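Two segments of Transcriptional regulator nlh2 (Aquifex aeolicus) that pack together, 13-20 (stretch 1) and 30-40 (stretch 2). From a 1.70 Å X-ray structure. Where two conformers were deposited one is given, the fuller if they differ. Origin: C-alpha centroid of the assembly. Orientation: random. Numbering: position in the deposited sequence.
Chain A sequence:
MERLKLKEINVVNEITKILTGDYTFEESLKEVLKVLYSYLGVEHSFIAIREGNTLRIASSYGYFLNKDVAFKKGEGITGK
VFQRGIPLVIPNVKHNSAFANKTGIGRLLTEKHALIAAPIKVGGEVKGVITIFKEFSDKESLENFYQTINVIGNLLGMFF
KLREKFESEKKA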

# COMPACT_ATOMS: atom_id res chain seq x y z
N ASN A 13 0.12 7.02 4.10
CA ASN A 13 -1.09 7.47 4.81
C ASN A 13 -1.71 8.71 4.16
O ASN A 13 -2.93 8.81 4.01
N GLU A 14 -0.87 9.66 3.78
CA GLU A 14 -1.34 10.92 3.19
C GLU A 14 -1.99 10.69 1.83
O GLU A 14 -3.03 11.24 1.52
N ILE A 15 -1.37 9.84 1.01
CA ILE A 15 -1.92 9.50 -0.30
C ILE A 15 -3.28 8.83 -0.15
O ILE A 15 -4.20 9.13 -0.90
N THR A 16 -3.43 7.94 0.83
CA THR A 16 -4.71 7.28 1.04
C THR A 16 -5.79 8.29 1.43
O THR A 16 -6.93 8.21 0.98
N LYS A 17 -5.40 9.25 2.25
CA LYS A 17 -6.30 10.33 2.66
C LYS A 17 -6.76 11.15 1.44
O LYS A 17 -7.95 11.43 1.30
N ILE A 18 -5.83 11.51 0.57
CA ILE A 18 -6.17 12.24 -0.65
C ILE A 18 -7.11 11.43 -1.55
O ILE A 18 -8.14 11.93 -2.02
N LEU A 19 -6.75 10.17 -1.77
CA LEU A 19 -7.49 9.34 -2.71
C LEU A 19 -8.85 8.84 -2.20
O LEU A 19 -9.67 8.36 -2.99
N THR A 20 -9.09 8.96 -0.90
CA THR A 20 -10.41 8.65 -0.35
C THR A 20 -11.24 9.92 -0.10
O THR A 20 -12.31 9.86 0.51
N LYS A 30 -2.62 14.64 -9.43
CA LYS A 30 -1.63 15.69 -9.29
C LYS A 30 -1.18 15.81 -7.84
O LYS A 30 0.01 15.98 -7.58
N GLU A 31 -2.11 15.73 -6.89
CA GLU A 31 -1.77 15.91 -5.48
C GLU A 31 -0.90 14.74 -5.00
O GLU A 31 0.01 14.93 -4.20
N VAL A 32 -1.15 13.54 -5.51
CA VAL A 32 -0.27 12.41 -5.21
C VAL A 32 1.18 12.71 -5.64
O VAL A 32 2.13 12.50 -4.88
N LEU A 33 1.36 13.21 -6.86
CA LEU A 33 2.71 13.51 -7.34
C LEU A 33 3.34 14.64 -6.54
O LEU A 33 4.55 14.64 -6.30
N LYS A 34 2.53 15.60 -6.12
CA LYS A 34 3.02 16.71 -5.32
C LYS A 34 3.55 16.21 -3.97
O LYS A 34 4.60 16.67 -3.50
N VAL A 35 2.84 15.28 -3.35
CA VAL A 35 3.31 14.78 -2.06
C VAL A 35 4.53 13.85 -2.24
O VAL A 35 5.39 13.77 -1.37
N LEU A 36 4.63 13.16 -3.38
CA LEU A 36 5.85 12.39 -3.64
C LEU A 36 7.05 13.32 -3.68
O LEU A 36 8.15 12.98 -3.22
N TYR A 37 6.85 14.50 -4.23
CA TYR A 37 7.90 15.50 -4.21
C TYR A 37 8.15 16.03 -2.79
O TYR A 37 9.28 16.05 -2.32
N SER A 38 7.10 16.45 -2.11
CA SER A 38 7.27 17.09 -0.81
C SER A 38 7.76 16.12 0.28
O SER A 38 8.57 16.50 1.12
N TYR A 39 7.27 14.88 0.26
CA TYR A 39 7.69 13.89 1.25
C TYR A 39 8.98 13.16 0.87
O TYR A 39 9.85 12.94 1.72
N LEU A 40 9.11 12.77 -0.40
CA LEU A 40 10.19 11.85 -0.81
C LEU A 40 11.19 12.41 -1.81
O LEU A 40 12.10 11.68 -2.23

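Two helices of the same chain lie nearly antiparallel and meet through a small, predominantly apolar seam of interlocking aliphatic side chains, with no hydrogen bond crossing between them. Their axes approach to 9.9 Å at an angle of 163°, and the contact buries 365 Å², summed over both sides. The backbones come nearest at Ile15 and Val32, whose CA atoms are 5.9 Å apart; the short, branched side chain of valine suits so close an approach.

Val32, in the t rotamer, has its CA-to-CB bond sideways to the first helix, yet both of its methyl groups find partners there. CG1 lies 4.0 Å from Ile15 CD1, and CG2 lies 3.8 Å from Leu19 CD2. Ile15 and Leu19 also leave their backbone sideways, both with chi1 m and chi2 t, and the ends of their side chains come nearer to the second helix. They stand four residues apart, about one helical turn, so that Val32 is served from two successive turns.

One turn further along the second helix, Val35 (m) points toward the first helix and touches three residues. Its CG2 sits 3.7 Å from Ile15 CG1, while its CG1 is 4.1 Å from Ile18 CD1 and also 4.1 Å from Glu14 CG. The valines offer methyl groups close to their backbone, while Ile15 reaches across with CG1 and CD1 of its longer branch. Ile18, again m then t, points toward its neighbour, and its CD1 reaches 3.5 Å from Glu31 CG.

Towards the partly exposed side of the seam, longer amphipathic side chains take over. Glu14 and Glu31 both point inward with chi1 t and chi2 p, and each contributes its aliphatic CG to the contact. Glutamate suits such a place because its methylenes can pack against apolar groups while its carboxylate remains charged. For Glu31 that charge is met within its own helix, where Lys34 NZ forms a salt bridge with Glu31 OE1 at 3.2 Å. Tyr39 (m) points toward the first helix, and its OH comes within 3.8 Å of Glu14 CG, a van der Waals contact; the carbon lies obliquely to the ring.

The remaining polar groups do not join the helices. Thr20, the first residue to leave helical geometry, folds back in the p rotamer, its OG1 donating to Thr16 O at 2.8 Å. Leu33 points away from the first helix and takes no part in the contact.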

# COMPACT_ATOMS: atom_id res chain seq x y z
CB ASN A 13 -0.80 7.78 6.28
CG ASN A 13 -0.36 6.56 7.06
OD1 ASN A 13 -0.62 5.43 6.66
ND2 ASN A 13 0.32 6.79 8.18
CB GLU A 14 -0.17 11.90 3.07
CG GLU A 14 -0.49 13.22 2.36
CD GLU A 14 -1.45 14.12 3.10
OE1 GLU A 14 -1.95 13.76 4.19
OE2 GLU A 14 -1.70 15.23 2.58
CB ILE A 15 -0.92 8.64 -1.11
CG1 ILE A 15 0.26 9.53 -1.57
CG2 ILE A 15 -1.59 8.01 -2.32
CD1 ILE A 15 1.44 8.78 -2.17
CB THR A 16 -4.58 6.16 2.10
OG1 THR A 16 -3.61 5.21 1.65
CG2 THR A 16 -5.89 5.44 2.35
CB LYS A 17 -5.60 11.23 3.66
CG LYS A 17 -6.46 12.36 4.18
CD LYS A 17 -5.75 13.13 5.31
CE LYS A 17 -6.57 14.32 5.78
NZ LYS A 17 -5.85 15.14 6.80
CB ILE A 18 -4.90 12.58 -1.45
CG1 ILE A 18 -4.05 13.60 -0.69
CG2 ILE A 18 -5.24 13.09 -2.84
CD1 ILE A 18 -2.61 13.63 -1.15
CB LEU A 19 -6.63 8.15 -3.14
CG LEU A 19 -5.33 8.52 -3.87
CD1 LEU A 19 -4.56 7.26 -4.23
CD2 LEU A 19 -5.61 9.37 -5.11
CB THR A 20 -10.32 7.82 0.95
OG1 THR A 20 -9.50 8.49 1.93
CG2 THR A 20 -9.75 6.44 0.64
CB LYS A 30 -2.18 17.03 -9.78
CG LYS A 30 -1.17 18.14 -9.75
CD LYS A 30 -0.09 17.93 -10.82
CE LYS A 30 0.87 19.11 -10.87
NZ LYS A 30 1.52 19.22 -12.19
CB GLU A 31 -3.02 16.05 -4.62
CG GLU A 31 -2.76 16.47 -3.19
CD GLU A 31 -2.32 17.92 -3.02
OE1 GLU A 31 -2.27 18.68 -4.01
OE2 GLU A 31 -2.04 18.29 -1.87
CB VAL A 32 -0.76 11.12 -5.88
CG1 VAL A 32 0.28 9.98 -5.77
CG2 VAL A 32 -2.07 10.69 -5.27
CB LEU A 33 2.69 13.84 -8.83
CG LEU A 33 2.16 12.70 -9.73
CD1 LEU A 33 2.27 13.04 -11.22
CD2 LEU A 33 2.88 11.40 -9.44
CB LYS A 34 1.92 17.75 -5.10
CG LYS A 34 2.37 18.98 -4.35
CD LYS A 34 1.19 19.92 -4.10
CE LYS A 34 0.53 20.37 -5.39
NZ LYS A 34 -0.65 21.23 -5.13
CB VAL A 35 2.19 14.16 -1.16
CG1 VAL A 35 1.13 15.21 -0.82
CG2 VAL A 35 1.55 12.98 -1.79
CB LEU A 36 5.74 11.64 -4.96
CG LEU A 36 4.94 10.34 -4.85
CD1 LEU A 36 4.84 9.66 -6.20
CD2 LEU A 36 5.61 9.43 -3.84
CB TYR A 37 7.53 16.66 -5.13
CG TYR A 37 8.44 17.83 -4.98
CD1 TYR A 37 9.69 17.84 -5.56
CD2 TYR A 37 8.05 18.94 -4.25
CE1 TYR A 37 10.53 18.93 -5.42
CE2 TYR A 37 8.88 20.02 -4.10
CZ TYR A 37 10.11 20.01 -4.69
OH TYR A 37 10.91 21.10 -4.53
CB SER A 38 5.98 17.79 -0.40
OG SER A 38 4.98 16.85 -0.06
CB TYR A 39 6.59 12.85 1.50
CG TYR A 39 5.43 13.33 2.36
CD1 TYR A 39 4.51 14.25 1.88
CD2 TYR A 39 5.24 12.82 3.65
CE1 TYR A 39 3.44 14.67 2.66
CE2 TYR A 39 4.18 13.23 4.43
CZ TYR A 39 3.28 14.16 3.93
OH TYR A 39 2.21 14.59 4.71
CB LEU A 40 9.60 10.56 -1.38
CG LEU A 40 8.75 9.73 -0.42
CD1 LEU A 40 8.35 8.43 -1.07
CD2 LEU A 40 9.51 9.47 0.88